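Local coordinates for protein CofB (Escherichia coli, PDB 5AX6) that serves as the minor pilin of the type IVb CFA/III pilus of enterotoxigenic E. coli, forms a homotrimer and probably takes part in pilus assembly, at residues 279-283 with 295-299; 342-348 with 483-489. All coordinates share one frame; numbering follows the deposited sequence.

Contact 1: residues 279-283 with 295-299; sequences NEPGL and CLTQI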
loop_
_atom_site.group_PDB
_atom_site.type_symbol
_atom_site.label_atom_id
_atom_site.label_comp_id
_atom_site.label_asym_id
_atom_site.label_seq_id
_atom_site.Cartn_x
_atom_site.Cartn_y
_atom_site.Cartn_z
ATOM N N ASN A 279 14.793 7.163 -8.312
ATOM C CA ASN A 279 14.433 6.714 -6.969
ATOM C C ASN A 279 13.121 7.361 -6.562
ATOM O O ASN A 279 13.114 8.369 -5.861
ATOM C CB ASN A 279 15.555 7.050 -5.975
ATOM C CG ASN A 279 15.278 6.549 -4.565
ATOM O OD1 ASN A 279 14.284 5.863 -4.305
ATOM N ND2 ASN A 279 16.175 6.884 -3.644
ATOM N N GLU A 280 12.010 6.798 -7.034
ATOM C CA GLU A 280 10.690 7.382 -6.779
ATOM C C GLU A 280 9.671 6.269 -6.555
ATOM O O GLU A 280 8.846 5.982 -7.421
ATOM C CB GLU A 280 10.264 8.301 -7.939
ATOM C CG GLU A 280 11.110 9.576 -8.051
ATOM C CD GLU A 280 10.666 10.528 -9.168
ATOM O OE1 GLU A 280 9.861 10.132 -10.044
ATOM O OE2 GLU A 280 11.126 11.690 -9.157
ATOM N N PRO A 281 9.735 5.632 -5.381
ATOM C CA PRO A 281 8.885 4.459 -5.140
ATOM C C PRO A 281 7.423 4.856 -5.140
ATOM O O PRO A 281 7.074 5.932 -4.650
ATOM C CB PRO A 281 9.332 3.975 -3.759
ATOM C CG PRO A 281 9.905 5.191 -3.102
ATOM C CD PRO A 281 10.561 5.967 -4.212
ATOM N N GLY A 282 6.581 4.008 -5.705
ATOM C CA GLY A 282 5.180 4.337 -5.794
ATOM C C GLY A 282 4.254 3.172 -5.541
ATOM O O GLY A 282 4.538 2.021 -5.906
ATOM N N LEU A 283 3.145 3.471 -4.878
ATOM C CA LEU A 283 2.042 2.534 -4.753
ATOM C C LEU A 283 0.955 2.970 -5.714
ATOM O O LEU A 283 0.545 4.134 -5.706
ATOM C CB LEU A 283 1.508 2.499 -3.322
ATOM C CG LEU A 283 2.427 1.919 -2.247
ATOM C CD1 LEU A 283 1.958 2.362 -0.869
ATOM C CD2 LEU A 283 2.457 0.397 -2.330
ATOM N N CYS A 295 -0.733 6.591 -9.355
ATOM C CA CYS A 295 0.301 6.242 -8.389
ATOM C C CYS A 295 0.475 7.305 -7.331
ATOM O O CYS A 295 0.460 8.498 -7.640
ATOM C CB CYS A 295 1.643 6.017 -9.089
ATOM S SG CYS A 295 1.615 4.656 -10.287
ATOM N N LEU A 296 0.645 6.864 -6.086
ATOM C CA LEU A 296 1.126 7.731 -5.010
ATOM C C LEU A 296 2.619 7.514 -4.898
ATOM O O LEU A 296 3.061 6.461 -4.441
ATOM C CB LEU A 296 0.459 7.415 -3.667
ATOM C CG LEU A 296 -0.823 8.110 -3.239
ATOM C CD1 LEU A 296 -1.226 7.647 -1.823
ATOM C CD2 LEU A 296 -0.640 9.624 -3.316
ATOM N N THR A 297 3.386 8.520 -5.295
ATOM C CA THR A 297 4.818 8.373 -5.490
ATOM C C THR A 297 5.604 9.330 -4.617
ATOM O O THR A 297 5.220 10.489 -4.466
ATOM C CB THR A 297 5.177 8.629 -6.953
ATOM O OG1 THR A 297 4.405 7.750 -7.776
ATOM C CG2 THR A 297 6.663 8.418 -7.204
ATOM N N GLN A 298 6.711 8.857 -4.051
ATOM C CA GLN A 298 7.548 9.726 -3.240
ATOM C C GLN A 298 8.590 10.401 -4.116
ATOM O O GLN A 298 9.298 9.731 -4.872
ATOM C CB GLN A 298 8.240 8.954 -2.120
ATOM C CG GLN A 298 8.924 9.884 -1.112
ATOM C CD GLN A 298 9.685 9.111 -0.054
ATOM O OE1 GLN A 298 10.012 7.942 -0.254
ATOM N NE2 GLN A 298 9.968 9.757 1.079
ATOM N N ILE A 299 8.674 11.723 -4.025
ATOM C CA ILE A 299 9.615 12.481 -4.847
ATOM C C ILE A 299 10.441 13.441 -3.979
ATOM O O ILE A 299 10.080 13.754 -2.844
ATOM C CB ILE A 299 8.896 13.278 -5.959
ATOM C CG1 ILE A 299 7.913 14.279 -5.350
ATOM C CG2 ILE A 299 8.203 12.331 -6.948
ATOM C CD1 ILE A 299 7.223 15.165 -6.368
#

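Contact 2: residues 342-348 with 483-489; sequences ELRTIPN and TTWCSTE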
loop_
_atom_site.group_PDB
_atom_site.type_symbol
_atom_site.label_atom_id
_atom_site.label_comp_id
_atom_site.label_asym_id
_atom_site.label_seq_id
_atom_site.Cartn_x
_atom_site.Cartn_y
_atom_site.Cartn_z
ATOM N N GLU A 342 -3.401 24.592 15.042
ATOM C CA GLU A 342 -4.809 24.703 14.679
ATOM C C GLU A 342 -5.090 23.836 13.471
ATOM O O GLU A 342 -4.201 23.621 12.651
ATOM C CB GLU A 342 -5.186 26.152 14.364
ATOM C CG GLU A 342 -4.836 27.153 15.460
ATOM C CD GLU A 342 -5.893 27.258 16.547
ATOM O OE1 GLU A 342 -6.752 26.352 16.661
ATOM O OE2 GLU A 342 -5.865 28.261 17.296
ATOM N N LEU A 343 -6.332 23.373 13.340
ATOM C CA LEU A 343 -6.731 22.588 12.177
ATOM C C LEU A 343 -7.775 23.327 11.347
ATOM O O LEU A 343 -8.624 24.033 11.887
ATOM C CB LEU A 343 -7.289 21.231 12.606
ATOM C CG LEU A 343 -6.372 20.380 13.484
ATOM C CD1 LEU A 343 -7.080 19.079 13.829
ATOM C CD2 LEU A 343 -5.053 20.105 12.793
ATOM N N ARG A 344 -7.706 23.175 10.029
ATOM C CA ARG A 344 -8.737 23.746 9.160
ATOM C C ARG A 344 -9.045 22.816 7.999
ATOM O O ARG A 344 -8.230 21.955 7.651
ATOM C CB ARG A 344 -8.302 25.103 8.610
ATOM C CG ARG A 344 -7.184 25.006 7.589
ATOM C CD ARG A 344 -6.532 26.362 7.398
ATOM N NE ARG A 344 -5.509 26.357 6.365
ATOM C CZ ARG A 344 -4.229 26.105 6.584
ATOM N NH1 ARG A 344 -3.810 25.794 7.811
ATOM N NH2 ARG A 344 -3.371 26.140 5.572
ATOM N N THR A 345 -10.209 23.016 7.386
ATOM C CA THR A 345 -10.600 22.239 6.211
ATOM C C THR A 345 -10.557 23.125 4.973
ATOM O O THR A 345 -10.341 24.323 5.063
ATOM C CB THR A 345 -12.025 21.657 6.346
ATOM O OG1 THR A 345 -12.953 22.735 6.498
ATOM C CG2 THR A 345 -12.140 20.750 7.556
ATOM N N ILE A 346 -10.791 22.519 3.817
ATOM C CA ILE A 346 -10.861 23.247 2.559
ATOM C C ILE A 346 -12.167 24.032 2.486
ATOM O O ILE A 346 -13.250 23.463 2.670
ATOM C CB ILE A 346 -10.754 22.272 1.379
ATOM C CG1 ILE A 346 -9.377 21.587 1.413
ATOM C CG2 ILE A 346 -11.023 22.988 0.044
ATOM C CD1 ILE A 346 -9.304 20.309 0.553
ATOM N N PRO A 347 -12.085 25.336 2.209
ATOM C CA PRO A 347 -13.310 26.144 2.211
ATOM C C PRO A 347 -14.176 25.940 0.974
ATOM O O PRO A 347 -13.707 25.400 -0.034
ATOM C CB PRO A 347 -12.779 27.572 2.251
ATOM C CG PRO A 347 -11.474 27.483 1.504
ATOM C CD PRO A 347 -10.890 26.148 1.924
ATOM N N ASN A 348 -15.437 26.357 1.074
ATOM C CA ASN A 348 -16.298 26.540 -0.088
ATOM C C ASN A 348 -16.594 28.024 -0.222
ATOM O O ASN A 348 -16.481 28.772 0.746
ATOM C CB ASN A 348 -17.597 25.742 0.051
ATOM C CG ASN A 348 -18.361 25.634 -1.270
ATOM O OD1 ASN A 348 -17.792 25.792 -2.349
ATOM N ND2 ASN A 348 -19.654 25.368 -1.183
ATOM N N THR A 483 -17.630 32.553 2.524
ATOM C CA THR A 483 -16.661 31.475 2.681
ATOM C C THR A 483 -17.091 30.603 3.846
ATOM O O THR A 483 -17.380 31.119 4.919
ATOM C CB THR A 483 -15.230 32.008 2.966
ATOM O OG1 THR A 483 -14.875 32.985 1.984
ATOM C CG2 THR A 483 -14.214 30.859 2.937
ATOM N N THR A 484 -17.125 29.290 3.640
ATOM C CA THR A 484 -17.494 28.364 4.692
ATOM C C THR A 484 -16.402 27.311 4.851
ATOM O O THR A 484 -15.838 26.844 3.854
ATOM C CB THR A 484 -18.841 27.672 4.385
ATOM O OG1 THR A 484 -18.728 26.876 3.194
ATOM C CG2 THR A 484 -19.942 28.710 4.212
ATOM N N TRP A 485 -16.101 26.937 6.097
ATOM C CA TRP A 485 -15.063 25.941 6.345
ATOM C C TRP A 485 -15.216 25.456 7.783
ATOM O O TRP A 485 -16.102 25.920 8.491
ATOM C CB TRP A 485 -13.653 26.520 6.081
ATOM C CG TRP A 485 -13.124 27.524 7.092
ATOM C CD1 TRP A 485 -12.139 27.302 8.018
ATOM C CD2 TRP A 485 -13.522 28.903 7.254
ATOM N NE1 TRP A 485 -11.912 28.448 8.745
ATOM C CE2 TRP A 485 -12.745 29.437 8.304
ATOM C CE3 TRP A 485 -14.456 29.730 6.615
ATOM C CZ2 TRP A 485 -12.876 30.765 8.736
ATOM C CZ3 TRP A 485 -14.591 31.053 7.056
ATOM C CH2 TRP A 485 -13.795 31.552 8.102
ATOM N N CYS A 486 -14.393 24.505 8.207
ATOM C CA CYS A 486 -14.402 24.099 9.614
ATOM C C CYS A 486 -13.022 24.333 10.190
ATOM O O CYS A 486 -12.021 24.224 9.469
ATOM C CB CYS A 486 -14.805 22.621 9.771
ATOM S SG CYS A 486 -16.500 22.246 9.290
ATOM N N SER A 487 -12.952 24.632 11.483
ATOM C CA SER A 487 -11.684 25.006 12.095
ATOM C C SER A 487 -11.692 24.790 13.605
ATOM O O SER A 487 -12.745 24.837 14.236
ATOM C CB SER A 487 -11.373 26.474 11.795
ATOM O OG SER A 487 -10.107 26.860 12.304
ATOM N N THR A 488 -10.512 24.572 14.173
ATOM C CA THR A 488 -10.370 24.583 15.626
ATOM C C THR A 488 -10.449 26.016 16.152
ATOM O O THR A 488 -10.685 26.232 17.339
ATOM C CB THR A 488 -9.059 23.954 16.068
ATOM O OG1 THR A 488 -7.983 24.523 15.311
ATOM C CG2 THR A 488 -9.097 22.453 15.837
ATOM N N GLU A 489 -10.245 26.989 15.267
ATOM C CA GLU A 489 -10.429 28.401 15.614
ATOM C C GLU A 489 -11.926 28.683 15.643
ATOM O O GLU A 489 -12.622 28.463 14.660
ATOM C CB GLU A 489 -9.716 29.315 14.601
ATOM C CG GLU A 489 -8.216 29.034 14.465
ATOM C CD GLU A 489 -7.557 29.818 13.331
ATOM O OE1 GLU A 489 -7.657 31.068 13.332
ATOM O OE2 GLU A 489 -6.935 29.186 12.442
HETATM O O HOH W 1 -20.884 25.592 1.476
#

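Contact 1: residues 279-283 with 295-299
Gly282 and Leu283 run antiparallel to Leu296 and Thr297. Leu283 and Leu296 form a hydrogen-bonded pair: Leu296 N gives to Leu283 O over 2.8 Å, and Leu283 N gives to Leu296 O over 3.0 Å. Gly282 faces Thr297 in a non-hydrogen-bonded pair, with their CA atoms 4.1 Å apart. The next bond runs from Gln298 N to Pro281 O, 3.0 Å long and close to straight at 167°. Residues 279-281 lie outside the strand. There Glu280 CA makes a CA-H...O contact of 3.3 Å with Gln298 O, which is buried and has no hydrogen-bonding partner in the model.

The two branches of Thr297 meet different residues. Thr297 CG2, anti to its own N, touches Glu280 O at 3.3 Å and also meets Glu280 CB. Thr297 OG1 is turned to Gly282 CA, 4.0 Å away. The Glu280 chain is extended beyond CG and crosses Ile299 at a slant. Its OE2 ends 3.7 Å from Ile299 CG2, so a carboxylate rests against a methyl group. On the other side of the sheet from Thr297, the ring of Pro281 lies near the amide of Gln298. Gln298 NE2 hydrogen-bonds Ser310 OG.

Leu296 packs on Leu296 of the third subunit, and Leu283 packs on Trp285 of the second. Gly282 and Leu283 also pair in parallel with a strand of the third subunit. The arrangement is a beta hairpin of the CofB beta-repeat domain, closed by the Cys284–Cys295 disulfide and continued as sheet across the trimer interface.

Contact 2: residues 342-348 with 483-489
Thr488 OG1 meets Glu342 and Leu343 together. It donates to Glu342 OE1 over 2.6 Å and accepts from Leu343 N over 2.8 Å. The carboxylate oxygen is met on its anti side, 16° out of plane. Glu489 CG lies 3.6 Å from Glu342 CD, and the two side chains cross at about a right angle. Thr488 N returns a bond to Leu343 O, so Thr488 holds strand 342-344 through both main chain and side chain. Its CG2 lies against Leu343 CB.

A second hydroxyl does similar work further on. Thr345 OG1 accepts from Cys486 N over 2.9 Å, taking the place of a backbone carbonyl. With chi1 at 60° the hydroxyl lies between its own N and carbonyl carbon, and from there it meets Cys486 N. Thr345 N bonds to Cys486 O. The register then shifts by one residue, and regular pairing resumes where Asn348 and Thr484 exchange two backbone bonds. In the gap, Pro347 CB packs 3.7 Å from Thr483 CG2 and 4.1 Å from Trp485 CB. A water joins Asn348 ND2 to Thr484 OG1, and Asn348 ND2 also hydrogen-bonds Glu489 OE2 of the second subunit.

Outside this shell, Glu342 OE2 forms a salt bridge with Lys340, and a disulfide links Cys486 to Cys388. Ser487 OG accepts from Glu489 N in an ST turn. Glu489 OE2 and Arg344 NH2 hydrogen-bond Asn348 ND2 and Ile346 O of the third subunit, respectively.

Lys340 probably offsets part of the negative charge gathered where Glu342 and Glu489 approach. The Thr345 hydroxyl gives Cys486 N an acceptor just before the register shift, and the Thr488 hydroxyl bridges Glu342 and Leu343 where strand 483-487 has ended.

In the fold
Followed from the N terminus, the chain first forms contact 1, which lies in the beta-repeat domain. It closes a short loop, with 11 residues between its segments. It joins strand 282-285 to strand 294-302, the central one of three strands that this chain contributes. Contact 2 opens only later. It closes a long loop of 134 residues and brings strand 341-353 beside strand 478-487, near the C terminus, in the middle of a four-stranded sheet of the C-terminal domain. The contacts follow in series and neither nest nor cross. The nearest atoms of contact 1 and contact 2 are about 14 Å apart. Both meet the second and third subunits, so both domains take part in the trimer.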